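Local structure of pullulanase (Bacillus acidopullulyticus, 2WAN) at residues 159-163 with 269-275; 163-167 with 215-219; 765-770 with 869-873. The protein hydrolyses the alpha-1,6-glucosidic linkages of pullulan and probably, as a starch-debranching enzyme, those at the branch points of related polysaccharides. All coordinates share one frame; numbering follows the deposited sequence.

Contact 1: residues 159-163 with 269-275; sequences VSANP and VQTNLVQ
Two neighbouring antiparallel strands of one beta sheet, 152-160 and 273-278, meet where the first one ends, with Val159 paired to Gln275 and Ser160 to Val274. Val159 and Gln275 form the hydrogen-bonded pair: Val159 N gives a nearly straight bond (177°) to Gln275 O at 3.1 Å, and Gln275 N returns one to Val159 O at 2.7 Å. Their side chains run alongside each other, Val159 CG2 against Gln275 CB. One residue past the strand, Ala161 N still bonds to Leu273 O (2.9 Å), while Ala161 CB rests on Leu273 CG and, beyond this pair, on Leu126 of strand 124-129.

Segment 269-275 turns a corner at Asn272, so that strand 270-271, before it, pairs elsewhere, Thr271 with Met133. With OG1 anti to the backbone N (chi1 -173°), Thr271 turns back along its own segment and donates to Leu273 O at 2.9 Å, on the opposite face of that carbonyl from Ala161 N. Ser160 OG stands 2.8 Å from Thr271 OG1. Water completes the join: one molecule is bonded to Ser160 OG, accepts from Asn162 ND2 at 3.0 Å and donates to Gln270 O; a second accepts from both Asn162 ND2 and Asn272 N.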
ATOM      1  N   VAL A 159      29.085  -1.601 -21.787  1.00 32.39           N
ATOM      2  CA  VAL A 159      29.176  -2.790 -20.935  1.00 30.35           C
ATOM      3  C   VAL A 159      27.826  -3.501 -20.869  1.00 30.86           C
ATOM      4  O   VAL A 159      26.797  -2.919 -21.232  1.00 30.83           O
ATOM      5  CB  VAL A 159      29.710  -2.458 -19.509  1.00 30.31           C
ATOM      6  CG1 VAL A 159      31.046  -1.720 -19.580  1.00 29.48           C
ATOM      7  CG2 VAL A 159      28.678  -1.654 -18.687  1.00 27.24           C
ATOM      8  N   SER A 160      27.825  -4.762 -20.438  1.00 28.71           N
ATOM      9  CA  SER A 160      26.564  -5.466 -20.208  1.00 29.11           C
ATOM     10  C   SER A 160      25.903  -4.948 -18.937  1.00 27.55           C
ATOM     11  O   SER A 160      26.576  -4.707 -17.931  1.00 26.94           O
ATOM     12  CB  SER A 160      26.766  -6.969 -20.066  1.00 27.03           C
ATOM     13  OG  SER A 160      25.509  -7.620 -19.911  1.00 29.35           O
ATOM     14  N   ALA A 161      24.582  -4.799 -18.992  1.00 29.43           N
ATOM     15  CA  ALA A 161      23.815  -4.304 -17.851  1.00 30.50           C
ATOM     16  C   ALA A 161      23.308  -5.453 -16.975  1.00 32.77           C
ATOM     17  O   ALA A 161      22.811  -5.226 -15.861  1.00 32.07           O
ATOM     18  CB  ALA A 161      22.652  -3.438 -18.330  1.00 30.66           C
ATOM     19  N   ASN A 162      23.434  -6.681 -17.480  1.00 31.29           N
ATOM     20  CA  ASN A 162      23.039  -7.863 -16.726  1.00 31.71           C
ATOM     21  C   ASN A 162      23.818  -7.977 -15.429  1.00 31.91           C
ATOM     22  O   ASN A 162      25.038  -7.844 -15.428  1.00 33.14           O
ATOM     23  CB  ASN A 162      23.222  -9.127 -17.561  1.00 31.85           C
ATOM     24  CG  ASN A 162      22.331  -9.149 -18.779  1.00 33.56           C
ATOM     25  OD1 ASN A 162      21.247  -8.572 -18.775  1.00 35.63           O
ATOM     26  ND2 ASN A 162      22.783  -9.817 -19.832  1.00 33.93           N
ATOM     27  N   PRO A 163      23.111  -8.201 -14.309  1.00 32.04           N
ATOM     28  CA  PRO A 163      23.809  -8.378 -13.040  1.00 31.48           C
ATOM     29  C   PRO A 163      24.558  -9.714 -13.035  1.00 29.81           C
ATOM     30  O   PRO A 163      24.193 -10.627 -13.783  1.00 30.60           O
ATOM     31  CB  PRO A 163      22.677  -8.372 -12.005  1.00 31.71           C
ATOM     32  CG  PRO A 163      21.450  -8.774 -12.772  1.00 34.02           C
ATOM     33  CD  PRO A 163      21.643  -8.282 -14.171  1.00 33.76           C
ATOM     34  N   VAL A 269      32.231 -10.166 -23.547  1.00 35.80           N
ATOM     35  CA  VAL A 269      30.923 -10.369 -22.897  1.00 34.27           C
ATOM     36  C   VAL A 269      29.801 -10.424 -23.936  1.00 33.44           C
ATOM     37  O   VAL A 269      29.726  -9.578 -24.829  1.00 33.71           O
ATOM     38  CB  VAL A 269      30.623  -9.258 -21.834  1.00 34.85           C
ATOM     39  CG1 VAL A 269      29.271  -9.487 -21.156  1.00 35.96           C
ATOM     40  CG2 VAL A 269      31.730  -9.189 -20.780  1.00 34.18           C
ATOM     41  N   GLN A 270      28.945 -11.434 -23.826  1.00 32.79           N
ATOM     42  CA  GLN A 270      27.782 -11.565 -24.701  1.00 34.09           C
ATOM     43  C   GLN A 270      26.548 -11.077 -23.945  1.00 33.82           C
ATOM     44  O   GLN A 270      26.360 -11.411 -22.767  1.00 32.39           O
ATOM     45  CB  GLN A 270      27.604 -13.013 -25.171  1.00 35.38           C
ATOM     46  CG  GLN A 270      28.825 -13.561 -25.922  1.00 38.55           C
ATOM     47  CD  GLN A 270      28.729 -15.050 -26.205  1.00 45.34           C
ATOM     48  OE1 GLN A 270      27.783 -15.517 -26.842  1.00 43.81           O
ATOM     49  NE2 GLN A 270      29.721 -15.805 -25.737  1.00 46.35           N
ATOM     50  N   THR A 271      25.720 -10.278 -24.617  1.00 33.97           N
ATOM     51  CA  THR A 271      24.587  -9.612 -23.953  1.00 31.76           C
ATOM     52  C   THR A 271      23.555  -9.046 -24.931  1.00 32.05           C
ATOM     53  O   THR A 271      23.888  -8.697 -26.070  1.00 32.26           O
ATOM     54  CB  THR A 271      25.075  -8.491 -22.979  1.00 32.32           C
ATOM     55  OG1 THR A 271      23.964  -7.968 -22.234  1.00 29.91           O
ATOM     56  CG2 THR A 271      25.778  -7.346 -23.731  1.00 30.29           C
ATOM     57  N   ASN A 272      22.302  -8.966 -24.479  1.00 30.97           N
ATOM     58  CA  ASN A 272      21.239  -8.320 -25.242  1.00 28.77           C
ATOM     59  C   ASN A 272      20.746  -7.060 -24.522  1.00 29.35           C
ATOM     60  O   ASN A 272      19.701  -6.503 -24.864  1.00 28.88           O
ATOM     61  CB  ASN A 272      20.082  -9.292 -25.515  1.00 29.94           C
ATOM     62  CG  ASN A 272      19.363  -9.740 -24.243  1.00 25.24           C
ATOM     63  OD1 ASN A 272      19.773  -9.419 -23.128  1.00 32.74           O
ATOM     64  ND2 ASN A 272      18.288 -10.493 -24.417  1.00 31.04           N
ATOM     65  N   LEU A 273      21.512  -6.638 -23.520  1.00 27.82           N
ATOM     66  CA  LEU A 273      21.171  -5.488 -22.676  1.00 27.62           C
ATOM     67  C   LEU A 273      22.439  -4.754 -22.290  1.00 26.68           C
ATOM     68  O   LEU A 273      23.250  -5.251 -21.497  1.00 27.19           O
ATOM     69  CB  LEU A 273      20.415  -5.945 -21.422  1.00 27.21           C
ATOM     70  CG  LEU A 273      19.794  -4.868 -20.522  1.00 27.46           C
ATOM     71  CD1 LEU A 273      18.738  -4.070 -21.282  1.00 26.15           C
ATOM     72  CD2 LEU A 273      19.190  -5.545 -19.298  1.00 24.92           C
ATOM     73  N   VAL A 274      22.592  -3.550 -22.839  1.00 26.88           N
ATOM     74  CA  VAL A 274      23.839  -2.812 -22.748  1.00 29.24           C
ATOM     75  C   VAL A 274      23.682  -1.498 -21.990  1.00 28.94           C
ATOM     76  O   VAL A 274      22.690  -0.786 -22.161  1.00 29.87           O
ATOM     77  CB  VAL A 274      24.407  -2.508 -24.170  1.00 30.10           C
ATOM     78  CG1 VAL A 274      25.785  -1.869 -24.077  1.00 32.54           C
ATOM     79  CG2 VAL A 274      24.464  -3.776 -25.011  1.00 29.63           C
ATOM     80  N   GLN A 275      24.670  -1.192 -21.156  1.00 29.05           N
ATOM     81  CA  GLN A 275      24.775   0.103 -20.504  1.00 29.16           C
ATOM     82  C   GLN A 275      25.842   0.947 -21.203  1.00 29.96           C
ATOM     83  O   GLN A 275      27.025   0.590 -21.196  1.00 31.12           O
ATOM     84  CB  GLN A 275      25.125  -0.063 -19.026  1.00 30.82           C
ATOM     85  CG  GLN A 275      25.266   1.256 -18.283  1.00 35.09           C
ATOM     86  CD  GLN A 275      25.756   1.093 -16.858  1.00 38.04           C
ATOM     87  OE1 GLN A 275      26.532   1.908 -16.366  1.00 41.68           O
ATOM     88  NE2 GLN A 275      25.304   0.042 -16.187  1.00 44.00           N
TER
HETATM   89  O   HOH W   1      25.780 -10.294 -20.071  1.00 37.45           O
HETATM   90  O   HOH W   2      22.087 -11.054 -22.378  1.00 42.87           O

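Contact 2: residues 163-167 with 215-219; sequences PVTAV and ALDHS
Thr165 and His218 owe their meeting to their first torsions: with chi1 at -55° the threonine places CG2 anti to its own nitrogen, and with chi1 at -68° the histidine sets CG opposite its carbonyl carbon. The two side chains then cross at about a right angle, and the methyl comes down over one face of the imidazole, a CH-pi contact with CG2 4.1 Å from the ring centroid of His218 and 21° off the ring normal. The methyl is displaced toward the rim, nearest NE2, and that nitrogen is itself hydrogen-bonded to Asp187 OD1, helping to fix the ring's rotation.

The type I' turn from Leu216 to Ser219 brings the histidine here, since Asp217 and His218 both take the left-handed backbone conformation. Asp217 N closes onto Thr165 O at 3.0 Å, continuing the antiparallel pairing. The carboxylate of Asp217 returns to the same threonine through a water that accepts from Thr165 N at 2.9 Å and donates to Asp217 OD1 at 2.7 Å.

Farther in, Val167 and Ala215 are a hydrogen-bonded pair, with Val167 N to Ala215 O and Ala215 N to Val167 O both at 2.9 Å. Between that pair and the Asp217 N bond, the non-hydrogen-bonded pair Ala166 and Leu216 brings Ala166 CB to 3.9 Å from Leu216 CD2.

The pair belongs to the X25 domain, where strand 208-216 runs between 166-170 and 223-233 in a three-stranded antiparallel sheet; Tyr244 of strand 238-245 touches Ala166 and Leu216 on their shared face, and Val167, on the other, touches Asp187 and Thr189.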
ATOM      1  N   PRO A 163      23.111  -8.201 -14.309  1.00 32.04           N
ATOM      2  CA  PRO A 163      23.809  -8.378 -13.040  1.00 31.48           C
ATOM      3  C   PRO A 163      24.558  -9.714 -13.035  1.00 29.81           C
ATOM      4  O   PRO A 163      24.193 -10.627 -13.783  1.00 30.60           O
ATOM      5  CB  PRO A 163      22.677  -8.372 -12.005  1.00 31.71           C
ATOM      6  CG  PRO A 163      21.450  -8.774 -12.772  1.00 34.02           C
ATOM      7  CD  PRO A 163      21.643  -8.282 -14.171  1.00 33.76           C
ATOM      8  N   VAL A 164      25.627  -9.796 -12.253  1.00 31.47           N
ATOM      9  CA  VAL A 164      26.310 -11.074 -12.056  1.00 32.25           C
ATOM     10  C   VAL A 164      26.377 -11.407 -10.570  1.00 30.67           C
ATOM     11  O   VAL A 164      26.853 -10.614  -9.746  1.00 29.05           O
ATOM     12  CB  VAL A 164      27.711 -11.196 -12.777  1.00 33.83           C
ATOM     13  CG1 VAL A 164      27.866 -10.196 -13.935  1.00 36.11           C
ATOM     14  CG2 VAL A 164      28.889 -11.165 -11.804  1.00 36.23           C
ATOM     15  N   THR A 165      25.851 -12.583 -10.247  1.00 31.32           N
ATOM     16  CA  THR A 165      25.851 -13.106  -8.893  1.00 30.79           C
ATOM     17  C   THR A 165      26.853 -14.255  -8.886  1.00 29.41           C
ATOM     18  O   THR A 165      26.552 -15.340  -9.372  1.00 26.95           O
ATOM     19  CB  THR A 165      24.440 -13.601  -8.487  1.00 30.04           C
ATOM     20  OG1 THR A 165      23.501 -12.538  -8.663  1.00 33.79           O
ATOM     21  CG2 THR A 165      24.402 -14.052  -7.030  1.00 32.93           C
ATOM     22  N   ALA A 166      28.040 -13.975  -8.355  1.00 28.99           N
ATOM     23  CA  ALA A 166      29.149 -14.928  -8.319  1.00 30.96           C
ATOM     24  C   ALA A 166      29.602 -15.122  -6.883  1.00 29.96           C
ATOM     25  O   ALA A 166      30.111 -14.198  -6.247  1.00 29.37           O
ATOM     26  CB  ALA A 166      30.296 -14.439  -9.184  1.00 28.48           C
ATOM     27  N   VAL A 167      29.408 -16.336  -6.379  1.00 28.87           N
ATOM     28  CA  VAL A 167      29.700 -16.654  -4.992  1.00 25.82           C
ATOM     29  C   VAL A 167      30.857 -17.640  -4.917  1.00 26.90           C
ATOM     30  O   VAL A 167      30.845 -18.674  -5.599  1.00 25.75           O
ATOM     31  CB  VAL A 167      28.460 -17.277  -4.294  1.00 27.39           C
ATOM     32  CG1 VAL A 167      28.825 -17.790  -2.896  1.00 24.12           C
ATOM     33  CG2 VAL A 167      27.280 -16.279  -4.255  1.00 22.89           C
ATOM     34  N   ALA A 215      30.368 -20.273  -7.950  1.00 23.71           N
ATOM     35  CA  ALA A 215      29.026 -20.682  -8.359  1.00 24.19           C
ATOM     36  C   ALA A 215      28.196 -19.464  -8.706  1.00 24.39           C
ATOM     37  O   ALA A 215      28.258 -18.449  -8.010  1.00 25.73           O
ATOM     38  CB  ALA A 215      28.343 -21.501  -7.255  1.00 22.46           C
ATOM     39  N   LEU A 216      27.419 -19.578  -9.776  1.00 25.26           N
ATOM     40  CA  LEU A 216      26.591 -18.474 -10.259  1.00 27.41           C
ATOM     41  C   LEU A 216      25.130 -18.602  -9.845  1.00 27.68           C
ATOM     42  O   LEU A 216      24.599 -19.710  -9.714  1.00 28.18           O
ATOM     43  CB  LEU A 216      26.678 -18.356 -11.788  1.00 26.29           C
ATOM     44  CG  LEU A 216      28.030 -18.031 -12.441  1.00 30.70           C
ATOM     45  CD1 LEU A 216      27.804 -17.522 -13.865  1.00 30.95           C
ATOM     46  CD2 LEU A 216      28.837 -17.028 -11.639  1.00 29.05           C
ATOM     47  N   ASP A 217      24.488 -17.452  -9.638  1.00 29.36           N
ATOM     48  CA  ASP A 217      23.024 -17.378  -9.500  1.00 29.98           C
ATOM     49  C   ASP A 217      22.433 -18.236  -8.373  1.00 29.44           C
ATOM     50  O   ASP A 217      21.293 -18.698  -8.477  1.00 27.96           O
ATOM     51  CB  ASP A 217      22.346 -17.687 -10.842  1.00 31.78           C
ATOM     52  CG  ASP A 217      22.875 -16.814 -11.977  1.00 34.64           C
ATOM     53  OD1 ASP A 217      23.108 -15.612 -11.736  1.00 34.04           O
ATOM     54  OD2 ASP A 217      23.066 -17.331 -13.102  1.00 39.32           O
ATOM     55  N   HIS A 218      23.206 -18.424  -7.304  1.00 28.31           N
ATOM     56  CA  HIS A 218      22.763 -19.148  -6.101  1.00 31.37           C
ATOM     57  C   HIS A 218      22.442 -20.634  -6.312  1.00 31.64           C
ATOM     58  O   HIS A 218      21.698 -21.224  -5.522  1.00 33.12           O
ATOM     59  CB  HIS A 218      21.577 -18.434  -5.424  1.00 33.25           C
ATOM     60  CG  HIS A 218      21.930 -17.119  -4.804  1.00 35.77           C
ATOM     61  ND1 HIS A 218      21.039 -16.069  -4.730  1.00 42.44           N
ATOM     62  CD2 HIS A 218      23.076 -16.678  -4.233  1.00 39.48           C
ATOM     63  CE1 HIS A 218      21.619 -15.043  -4.133  1.00 44.04           C
ATOM     64  NE2 HIS A 218      22.855 -15.387  -3.822  1.00 43.82           N
ATOM     65  N   SER A 219      22.992 -21.240  -7.363  1.00 29.47           N
ATOM     66  CA  SER A 219      22.838 -22.686  -7.554  1.00 29.31           C
ATOM     67  C   SER A 219      24.105 -23.346  -8.090  1.00 28.49           C
ATOM     68  O   SER A 219      25.116 -22.679  -8.330  1.00 25.66           O
ATOM     69  CB  SER A 219      21.638 -23.017  -8.451  1.00 29.58           C
ATOM     70  OG  SER A 219      21.862 -22.609  -9.784  1.00 31.36           O
TER
HETATM   71  O   HOH W   3      25.258 -14.231 -12.559  1.00 37.67           O

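Contact 3: residues 765-770 with 869-873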
ATOM      1  N   ALA A 765     -15.263 -11.329  18.331  1.00 10.38           N
ATOM      2  CA  ALA A 765     -14.884 -11.124  19.739  1.00  9.89           C
ATOM      3  C   ALA A 765     -13.363 -11.152  19.907  1.00  9.75           C
ATOM      4  O   ALA A 765     -12.806 -10.355  20.652  1.00 10.81           O
ATOM      5  CB  ALA A 765     -15.535 -12.164  20.658  1.00 11.06           C
ATOM      6  N   VAL A 766     -12.698 -12.072  19.203  1.00  8.71           N
ATOM      7  CA  VAL A 766     -11.238 -12.110  19.201  1.00  9.42           C
ATOM      8  C   VAL A 766     -10.680 -10.782  18.675  1.00 10.09           C
ATOM      9  O   VAL A 766      -9.787 -10.194  19.287  1.00 10.37           O
ATOM     10  CB  VAL A 766     -10.667 -13.314  18.393  1.00  9.62           C
ATOM     11  CG1 VAL A 766      -9.133 -13.291  18.395  1.00 11.08           C
ATOM     12  CG2 VAL A 766     -11.162 -14.647  18.989  1.00  8.25           C
ATOM     13  N   VAL A 767     -11.196 -10.318  17.540  1.00  8.02           N
ATOM     14  CA  VAL A 767     -10.740  -9.042  16.980  1.00 10.72           C
ATOM     15  C   VAL A 767     -10.905  -7.897  17.999  1.00 12.41           C
ATOM     16  O   VAL A 767      -9.979  -7.094  18.210  1.00 11.73           O
ATOM     17  CB  VAL A 767     -11.431  -8.715  15.640  1.00 11.77           C
ATOM     18  CG1 VAL A 767     -11.058  -7.275  15.171  1.00  9.50           C
ATOM     19  CG2 VAL A 767     -11.037  -9.734  14.574  1.00 11.17           C
ATOM     20  N   PHE A 768     -12.061  -7.838  18.659  1.00 10.19           N
ATOM     21  CA  PHE A 768     -12.359  -6.723  19.564  1.00  9.20           C
ATOM     22  C   PHE A 768     -11.637  -6.799  20.913  1.00 10.87           C
ATOM     23  O   PHE A 768     -11.548  -5.776  21.627  1.00 13.90           O
ATOM     24  CB  PHE A 768     -13.872  -6.613  19.810  1.00  7.92           C
ATOM     25  CG  PHE A 768     -14.687  -6.324  18.558  1.00  9.84           C
ATOM     26  CD1 PHE A 768     -14.247  -5.392  17.611  1.00 13.07           C
ATOM     27  CD2 PHE A 768     -15.906  -6.956  18.364  1.00 12.86           C
ATOM     28  CE1 PHE A 768     -15.034  -5.094  16.477  1.00 16.46           C
ATOM     29  CE2 PHE A 768     -16.695  -6.691  17.242  1.00 13.20           C
ATOM     30  CZ  PHE A 768     -16.263  -5.744  16.302  1.00 13.97           C
ATOM     31  N   THR A 769     -11.132  -7.982  21.284  1.00  8.73           N
ATOM     32  CA  THR A 769     -10.490  -8.126  22.605  1.00  8.33           C
ATOM     33  C   THR A 769      -8.977  -8.354  22.544  1.00  8.99           C
ATOM     34  O   THR A 769      -8.332  -8.489  23.601  1.00 10.73           O
ATOM     35  CB  THR A 769     -11.161  -9.222  23.480  1.00  9.07           C
ATOM     36  OG1 THR A 769     -11.198 -10.466  22.772  1.00 10.22           O
ATOM     37  CG2 THR A 769     -12.575  -8.797  23.861  1.00  8.46           C
ATOM     38  N   SER A 770      -8.428  -8.382  21.327  1.00 11.29           N
ATOM     39  CA  SER A 770      -6.977  -8.540  21.105  1.00 11.08           C
ATOM     40  C   SER A 770      -6.279  -7.181  21.185  1.00 12.13           C
ATOM     41  O   SER A 770      -6.854  -6.145  20.806  1.00  9.88           O
ATOM     42  CB  SER A 770      -6.714  -9.148  19.731  1.00 12.94           C
ATOM     43  OG  SER A 770      -7.078 -10.528  19.718  1.00 11.14           O
ATOM     44  N   ILE A 869     -10.096 -11.123  32.904  1.00  8.72           N
ATOM     45  CA  ILE A 869      -9.839 -12.409  32.247  1.00 11.27           C
ATOM     46  C   ILE A 869     -10.731 -12.557  31.020  1.00  9.17           C
ATOM     47  O   ILE A 869     -11.911 -12.253  31.080  1.00 10.85           O
ATOM     48  CB  ILE A 869     -10.040 -13.624  33.189  1.00  9.94           C
ATOM     49  CG1 ILE A 869      -8.886 -13.702  34.177  1.00  9.92           C
ATOM     50  CG2 ILE A 869     -10.155 -14.947  32.356  1.00 11.72           C
ATOM     51  CD1 ILE A 869      -9.116 -14.736  35.299  1.00 13.40           C
ATOM     52  N   VAL A 870     -10.139 -12.983  29.903  1.00  7.95           N
ATOM     53  CA  VAL A 870     -10.902 -13.290  28.691  1.00  9.01           C
ATOM     54  C   VAL A 870     -10.585 -14.743  28.312  1.00 10.81           C
ATOM     55  O   VAL A 870      -9.423 -15.145  28.336  1.00 11.30           O
ATOM     56  CB  VAL A 870     -10.477 -12.378  27.497  1.00 11.33           C
ATOM     57  CG1 VAL A 870     -11.161 -12.794  26.178  1.00 10.26           C
ATOM     58  CG2 VAL A 870     -10.768 -10.902  27.804  1.00 11.67           C
ATOM     59  N   MET A 871     -11.609 -15.518  27.947  1.00  9.22           N
ATOM     60  CA  MET A 871     -11.390 -16.870  27.397  1.00  9.38           C
ATOM     61  C   MET A 871     -12.269 -17.116  26.176  1.00  9.71           C
ATOM     62  O   MET A 871     -13.493 -16.906  26.238  1.00 11.64           O
ATOM     63  CB  MET A 871     -11.666 -17.952  28.455  1.00  9.25           C
ATOM     64  CG  MET A 871     -11.520 -19.371  27.892  1.00 12.00           C
ATOM     65  SD  MET A 871     -11.554 -20.554  29.240  1.00 14.09           S
ATOM     66  CE  MET A 871     -12.022 -22.042  28.340  1.00 15.25           C
ATOM     67  N   TYR A 872     -11.641 -17.551  25.082  1.00 10.34           N
ATOM     68  CA  TYR A 872     -12.353 -17.932  23.862  1.00 10.67           C
ATOM     69  C   TYR A 872     -12.548 -19.436  23.883  1.00 11.34           C
ATOM     70  O   TYR A 872     -11.569 -20.180  24.009  1.00 11.28           O
ATOM     71  CB  TYR A 872     -11.553 -17.562  22.607  1.00 10.45           C
ATOM     72  CG  TYR A 872     -10.994 -16.155  22.580  1.00 11.40           C
ATOM     73  CD1 TYR A 872     -11.815 -15.045  22.737  1.00 10.59           C
ATOM     74  CD2 TYR A 872      -9.641 -15.949  22.348  1.00 10.67           C
ATOM     75  CE1 TYR A 872     -11.274 -13.733  22.698  1.00 10.39           C
ATOM     76  CE2 TYR A 872      -9.096 -14.664  22.318  1.00 10.68           C
ATOM     77  CZ  TYR A 872      -9.919 -13.572  22.495  1.00 12.27           C
ATOM     78  OH  TYR A 872      -9.364 -12.315  22.450  1.00 10.36           O
ATOM     79  N   ASN A 873     -13.798 -19.871  23.778  1.00 10.75           N
ATOM     80  CA  ASN A 873     -14.131 -21.303  23.662  1.00 10.67           C
ATOM     81  C   ASN A 873     -14.847 -21.619  22.346  1.00 11.58           C
ATOM     82  O   ASN A 873     -16.074 -21.511  22.286  1.00 12.17           O
ATOM     83  CB  ASN A 873     -15.005 -21.781  24.821  1.00 10.00           C
ATOM     84  CG  ASN A 873     -15.377 -23.249  24.669  1.00 13.47           C
ATOM     85  OD1 ASN A 873     -14.648 -23.990  24.022  1.00 13.22           O
ATOM     86  ND2 ASN A 873     -16.506 -23.652  25.215  1.00 14.43           N
TER
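Tyr872 and the last turn of helix 753-769 show how one aromatic side chain can tie two domains together by both its face and its hydroxyl. The helix segment and strand 868-873 run nearly antiparallel, at 157°, with their axes 10.2 Å apart, and the tyrosine spans much of that gap.

Its ring is the tightly packed part. Val766 CG2 sits squarely over the centre, 3.6 Å from the centroid of the Tyr872 ring and almost on its normal, a close CH-pi contact. At the ring edge, in its plane, Thr769 OG1 accepts a short hydrogen bond from Tyr872 OH at 2.6 Å. The threonine can serve because its chi1 of 55° tucks OG1 between the backbone N and the carbonyl carbon, from where it donates in turn to Ala765 O at 2.7 Å. The result is a chain of two hydrogen bonds, from tyrosine to threonine to helix carbonyl.

The rest is looser, although it too is buried: Val870 CG1 comes no nearer than 4.1 Å to Thr769 OG1, and Ser770 OG stays 4.0 Å from Tyr872 OH, its own bond going to Val766 O at 2.8 Å. Thr916 of strand 915-920 touches Ala765, Val870 and Tyr872, and Met820 of helix 811-826 touches Ala765 and Thr769, placing the contact between the helical layer of the catalytic barrel and the C-terminal all-beta domain.

Replacing Tyr872 with a phenylalanine would probably leave Thr769 OG1 without its donor and the buried helix end without this hydrogen-bonded link to the strand. In this buried setting both hydroxyls of the chain have a mate: the phenol gives its proton to the threonine, and the threonine donates its own to the helix backbone.

How the contacts relate
Taken together, the contacts come from the N-terminal part of the modelled chain and from its C-terminal region. Contacts 1 and 2 are neighbours, their centres 16 Å apart, and share Pro163 in the short linker between strands 152-160 and 166-170: one closes the end of a strand in one sheet, the other opens the next strand in another. Contact 3 is remote, its centre about 58 Å from that of contact 1 and 49 Å from that of contact 2, with nearest atoms about 42 and 38 Å away. It alone of the three involves the eight-stranded parallel barrel, which, as in alpha-amylase relatives, probably holds the active site; it joins a barrel helix to the C-terminal domain.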